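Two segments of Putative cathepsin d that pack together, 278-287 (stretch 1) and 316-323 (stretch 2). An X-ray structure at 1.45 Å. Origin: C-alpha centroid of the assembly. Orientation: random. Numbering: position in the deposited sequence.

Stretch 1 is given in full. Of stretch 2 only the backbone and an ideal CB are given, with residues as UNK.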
# COMPACT_ATOMS: atom_id res chain seq x y z
N GLU A 278 -15.37 8.78 -13.73
CA GLU A 278 -14.75 7.54 -14.20
C GLU A 278 -13.24 7.59 -14.06
O GLU A 278 -12.59 8.53 -14.50
CB GLU A 278 -15.12 7.28 -15.66
CG GLU A 278 -16.59 6.91 -15.79
CD GLU A 278 -16.98 6.34 -17.15
OE1 GLU A 278 -16.13 6.21 -18.05
OE2 GLU A 278 -18.18 6.03 -17.29
N PHE A 279 -12.70 6.51 -13.50
CA PHE A 279 -11.26 6.31 -13.37
C PHE A 279 -10.92 5.03 -14.16
O PHE A 279 -11.14 3.92 -13.68
CB PHE A 279 -10.88 6.20 -11.88
CG PHE A 279 -11.10 7.49 -11.14
CD1 PHE A 279 -10.11 8.44 -11.08
CD2 PHE A 279 -12.33 7.74 -10.56
CE1 PHE A 279 -10.34 9.65 -10.45
CE2 PHE A 279 -12.57 8.95 -9.92
CZ PHE A 279 -11.56 9.90 -9.86
N SER A 280 -10.39 5.24 -15.35
CA SER A 280 -10.12 4.17 -16.33
C SER A 280 -8.71 3.60 -16.14
O SER A 280 -7.76 4.31 -15.82
CB SER A 280 -10.29 4.77 -17.73
OG SER A 280 -10.19 3.77 -18.73
N LEU A 281 -8.61 2.28 -16.33
CA LEU A 281 -7.34 1.58 -16.35
C LEU A 281 -7.22 0.88 -17.70
O LEU A 281 -8.08 0.09 -18.04
CB LEU A 281 -7.31 0.53 -15.24
CG LEU A 281 -7.50 1.08 -13.83
CD1 LEU A 281 -7.69 -0.07 -12.87
CD2 LEU A 281 -6.27 1.88 -13.42
N ARG A 282 -6.16 1.18 -18.43
CA ARG A 282 -5.81 0.46 -19.66
C ARG A 282 -5.17 -0.84 -19.29
O ARG A 282 -4.66 -1.02 -18.17
CB ARG A 282 -4.81 1.29 -20.45
CG ARG A 282 -5.31 2.68 -20.86
CD ARG A 282 -4.15 3.61 -21.26
NE ARG A 282 -3.27 3.00 -22.23
CZ ARG A 282 -1.96 3.23 -22.39
NH1 ARG A 282 -1.29 4.10 -21.63
NH2 ARG A 282 -1.30 2.55 -23.33
N SER A 283 -5.09 -1.77 -20.25
CA SER A 283 -4.38 -3.02 -19.99
C SER A 283 -2.92 -2.74 -19.64
O SER A 283 -2.32 -3.47 -18.83
CB SER A 283 -4.52 -3.99 -21.16
OG SER A 283 -3.88 -3.46 -22.29
N LYS A 284 -2.37 -1.64 -20.17
CA LYS A 284 -1.00 -1.25 -19.79
C LYS A 284 -0.90 -0.97 -18.29
O LYS A 284 0.14 -1.27 -17.67
CB LYS A 284 -0.50 -0.04 -20.59
CG LYS A 284 0.96 0.33 -20.29
CD LYS A 284 1.52 1.18 -21.42
CE LYS A 284 3.00 1.50 -21.26
NZ LYS A 284 3.38 2.66 -22.12
N ASP A 285 -1.98 -0.46 -17.70
CA ASP A 285 -2.06 -0.19 -16.26
C ASP A 285 -2.28 -1.46 -15.44
O ASP A 285 -1.69 -1.62 -14.37
CB ASP A 285 -3.18 0.79 -15.94
CG ASP A 285 -3.02 2.13 -16.64
OD1 ASP A 285 -1.92 2.71 -16.59
OD2 ASP A 285 -4.02 2.61 -17.23
N TYR A 286 -3.12 -2.39 -15.93
CA TYR A 286 -3.56 -3.49 -15.06
C TYR A 286 -2.92 -4.85 -15.28
O TYR A 286 -3.15 -5.74 -14.51
CB TYR A 286 -5.09 -3.60 -15.03
CG TYR A 286 -5.78 -4.06 -16.30
CD1 TYR A 286 -5.65 -5.37 -16.77
CD2 TYR A 286 -6.65 -3.20 -17.00
CE1 TYR A 286 -6.35 -5.79 -17.89
CE2 TYR A 286 -7.34 -3.64 -18.12
CZ TYR A 286 -7.17 -4.93 -18.56
OH TYR A 286 -7.86 -5.37 -19.68
N VAL A 287 -2.08 -4.99 -16.30
CA VAL A 287 -1.34 -6.24 -16.51
C VAL A 287 0.03 -6.11 -15.88
O VAL A 287 0.76 -5.18 -16.19
CB VAL A 287 -1.22 -6.60 -18.00
CG1 VAL A 287 -0.34 -7.84 -18.21
CG2 VAL A 287 -2.59 -6.79 -18.61
N UNK A 316 -1.59 -0.84 -5.90
CA UNK A 316 -0.67 -0.06 -6.71
C UNK A 316 -1.09 0.01 -8.18
O UNK A 316 -0.81 0.99 -8.87
CB UNK A 316 0.74 -0.65 -6.60
N UNK A 317 -1.76 -1.02 -8.68
CA UNK A 317 -2.31 -0.96 -10.05
C UNK A 317 -3.17 0.30 -10.28
O UNK A 317 -3.11 0.92 -11.35
CB UNK A 317 -3.15 -2.21 -10.33
N UNK A 318 -3.96 0.67 -9.27
CA UNK A 318 -4.81 1.88 -9.31
C UNK A 318 -4.08 3.14 -8.86
O UNK A 318 -4.21 4.21 -9.48
CB UNK A 318 -6.04 1.68 -8.43
N UNK A 319 -3.29 3.01 -7.80
CA UNK A 319 -2.70 4.17 -7.14
C UNK A 319 -1.49 4.71 -7.88
O UNK A 319 -1.00 5.79 -7.57
CB UNK A 319 -2.30 3.81 -5.71
N UNK A 320 -1.00 3.99 -8.88
CA UNK A 320 -0.01 4.53 -9.82
C UNK A 320 -0.57 5.53 -10.81
O UNK A 320 -0.09 6.67 -10.90
CB UNK A 320 0.64 3.38 -10.60
N UNK A 321 -1.58 5.13 -11.59
CA UNK A 321 -2.14 6.09 -12.58
C UNK A 321 -2.95 7.22 -11.94
O UNK A 321 -3.19 8.24 -12.59
CB UNK A 321 -3.03 5.35 -13.58
N UNK A 322 -3.36 7.03 -10.68
CA UNK A 322 -4.10 8.05 -9.94
C UNK A 322 -3.34 8.45 -8.68
O UNK A 322 -3.24 7.68 -7.74
CB UNK A 322 -5.50 7.55 -9.58
N UNK A 323 -2.75 9.64 -8.72
CA UNK A 323 -2.15 10.28 -7.55
C UNK A 323 -3.21 10.39 -6.44
O UNK A 323 -4.36 10.74 -6.73
CB UNK A 323 -1.59 11.66 -7.91

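Position 316 has helical angles (phi/psi -61/-30), and its ideal CB finds nothing of stretch 1 within 5.5 Å. Stretch 1 therefore places no demand on it, and almost any helix-compatible residue would serve. The deposited residue is Asp316, whose backbone O accepts a bond from the N of position 320 at 3.0 Å.

At position 317, still helical (-53/-39), CA-to-CB points toward stretch 1. The ideal CB lies 4.3 Å from Asp285 O and 4.9 Å from Tyr286 CA, beside the end of the short helix 283-286. So close an approach favours a compact apolar side chain; Ala, Val, Ile or Thr would all be plausible. The residue is Val317 (chi1 159°, t). Its CG1 packs 3.7 Å from Asp285 O, 4.0 Å from Tyr286 CB and 4.3 Å from Leu281 CD1, so one methyl touches three residues. The backbones are also bridged here: a water donates to Asp285 O at 2.7 Å and to Val317 O at 2.8 Å.

Position 318 (-87/-42) directs CA-to-CB away from stretch 1, yet its ideal CB is 5.0 Å from Leu281 CD2. Contact requires a side chain long enough to turn back toward the apolar surface of Leu281 and Phe279; Leu, Met or an aromatic could manage it. Phe318, with chi1 at -167° (t), does so. Its CZ reaches Phe279 CB at 3.7 Å and its CD1 lies 4.2 Å from Leu281 CD1, both partners sitting at the edge of its ring.

At position 319 (-79/-10) the ideal CB has nothing of stretch 1 within 5.5 Å, so polar and apolar side chains would serve alike; it is Leu319.

Position 320 has phi/psi of -73/-58, values that do not require glycine, and no atom of stretch 1 lies within 5.5 Å of the ideal CB. Small residues would suit it as well as others. It is Gly320, which makes no contact across the stretches.

Position 321 points toward stretch 1, its ideal CB 4.2 Å from Asp285 OD1 and 4.7 Å from Leu281 CD2. The carboxylate could invite a donor such as Ser or Thr, while the methyl favours something apolar; phi of -71° also admits proline. The residue is Pro321, which takes the apolar option: CG meets Leu281 CD2 at 3.7 Å, and CB lies 4.1 Å from Asp285 OD1. That carboxylate is engaged locally instead, its OD2 accepting from Arg282 N at 2.8 Å.

Position 322 is extended (-121/106) and points toward stretch 1, with the ideal CB 4.9 Å from Phe279 CD1. In a different direction from that ring, about 7.3 Å from the ideal CB of 322, lies Ser280 O, so an aromatic that reaches it and ends in a donor would suit especially. Tyr322 (chi1 -60°, m) fills both roles. The edge of Phe279 meets its face, with planes at 89°, centroids 5.2 Å apart and Phe279 CD1 to Tyr322 CD1 at 3.7 Å. Tyr322 OH donates to Ser280 O at 2.7 Å, while Leu281 CD2 approaches CE2 of Tyr322 at 4.1 Å.

Position 323 (-56/135) is out of reach, and stretch 1 selects nothing there; the residue is Tyr323, whose hydroxyl bonds elsewhere in the structure.

Stretch 2, residues 316-323: DVFLGPYY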
# COMPACT_ATOMS: atom_id res chain seq x y z
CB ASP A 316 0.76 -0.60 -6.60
CG ASP A 316 1.29 -0.67 -5.18
OD1 ASP A 316 0.81 0.14 -4.31
OD2 ASP A 316 2.20 -1.51 -4.91
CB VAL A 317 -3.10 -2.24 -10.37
CG1 VAL A 317 -4.08 -2.03 -11.51
CG2 VAL A 317 -2.14 -3.37 -10.66
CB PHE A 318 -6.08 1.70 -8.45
CG PHE A 318 -7.13 2.74 -8.65
CD1 PHE A 318 -8.05 2.61 -9.68
CD2 PHE A 318 -7.21 3.85 -7.84
CE1 PHE A 318 -9.03 3.56 -9.88
CE2 PHE A 318 -8.17 4.82 -8.06
CZ PHE A 318 -9.09 4.68 -9.04
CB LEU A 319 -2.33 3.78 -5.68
CG LEU A 319 -3.49 3.32 -4.79
CD1 LEU A 319 -2.92 2.77 -3.48
CD2 LEU A 319 -4.48 4.44 -4.55
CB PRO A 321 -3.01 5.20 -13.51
CG PRO A 321 -3.21 3.93 -12.76
CD PRO A 321 -2.00 3.74 -11.90
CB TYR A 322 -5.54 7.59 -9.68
CG TYR A 322 -6.22 7.36 -11.03
CD1 TYR A 322 -6.52 8.42 -11.85
CD2 TYR A 322 -6.41 6.08 -11.55
CE1 TYR A 322 -7.04 8.24 -13.11
CE2 TYR A 322 -6.93 5.89 -12.80
CZ TYR A 322 -7.22 6.98 -13.59
OH TYR A 322 -7.77 6.78 -14.85
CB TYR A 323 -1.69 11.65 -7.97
CG TYR A 323 -0.88 12.43 -6.96
CD1 TYR A 323 0.35 11.95 -6.49
CD2 TYR A 323 -1.30 13.66 -6.50
CE1 TYR A 323 1.11 12.65 -5.59
CE2 TYR A 323 -0.55 14.38 -5.59
CZ TYR A 323 0.66 13.90 -5.14
OH TYR A 323 1.42 14.63 -4.26
O HOH W 1 -0.87 0.55 -12.92
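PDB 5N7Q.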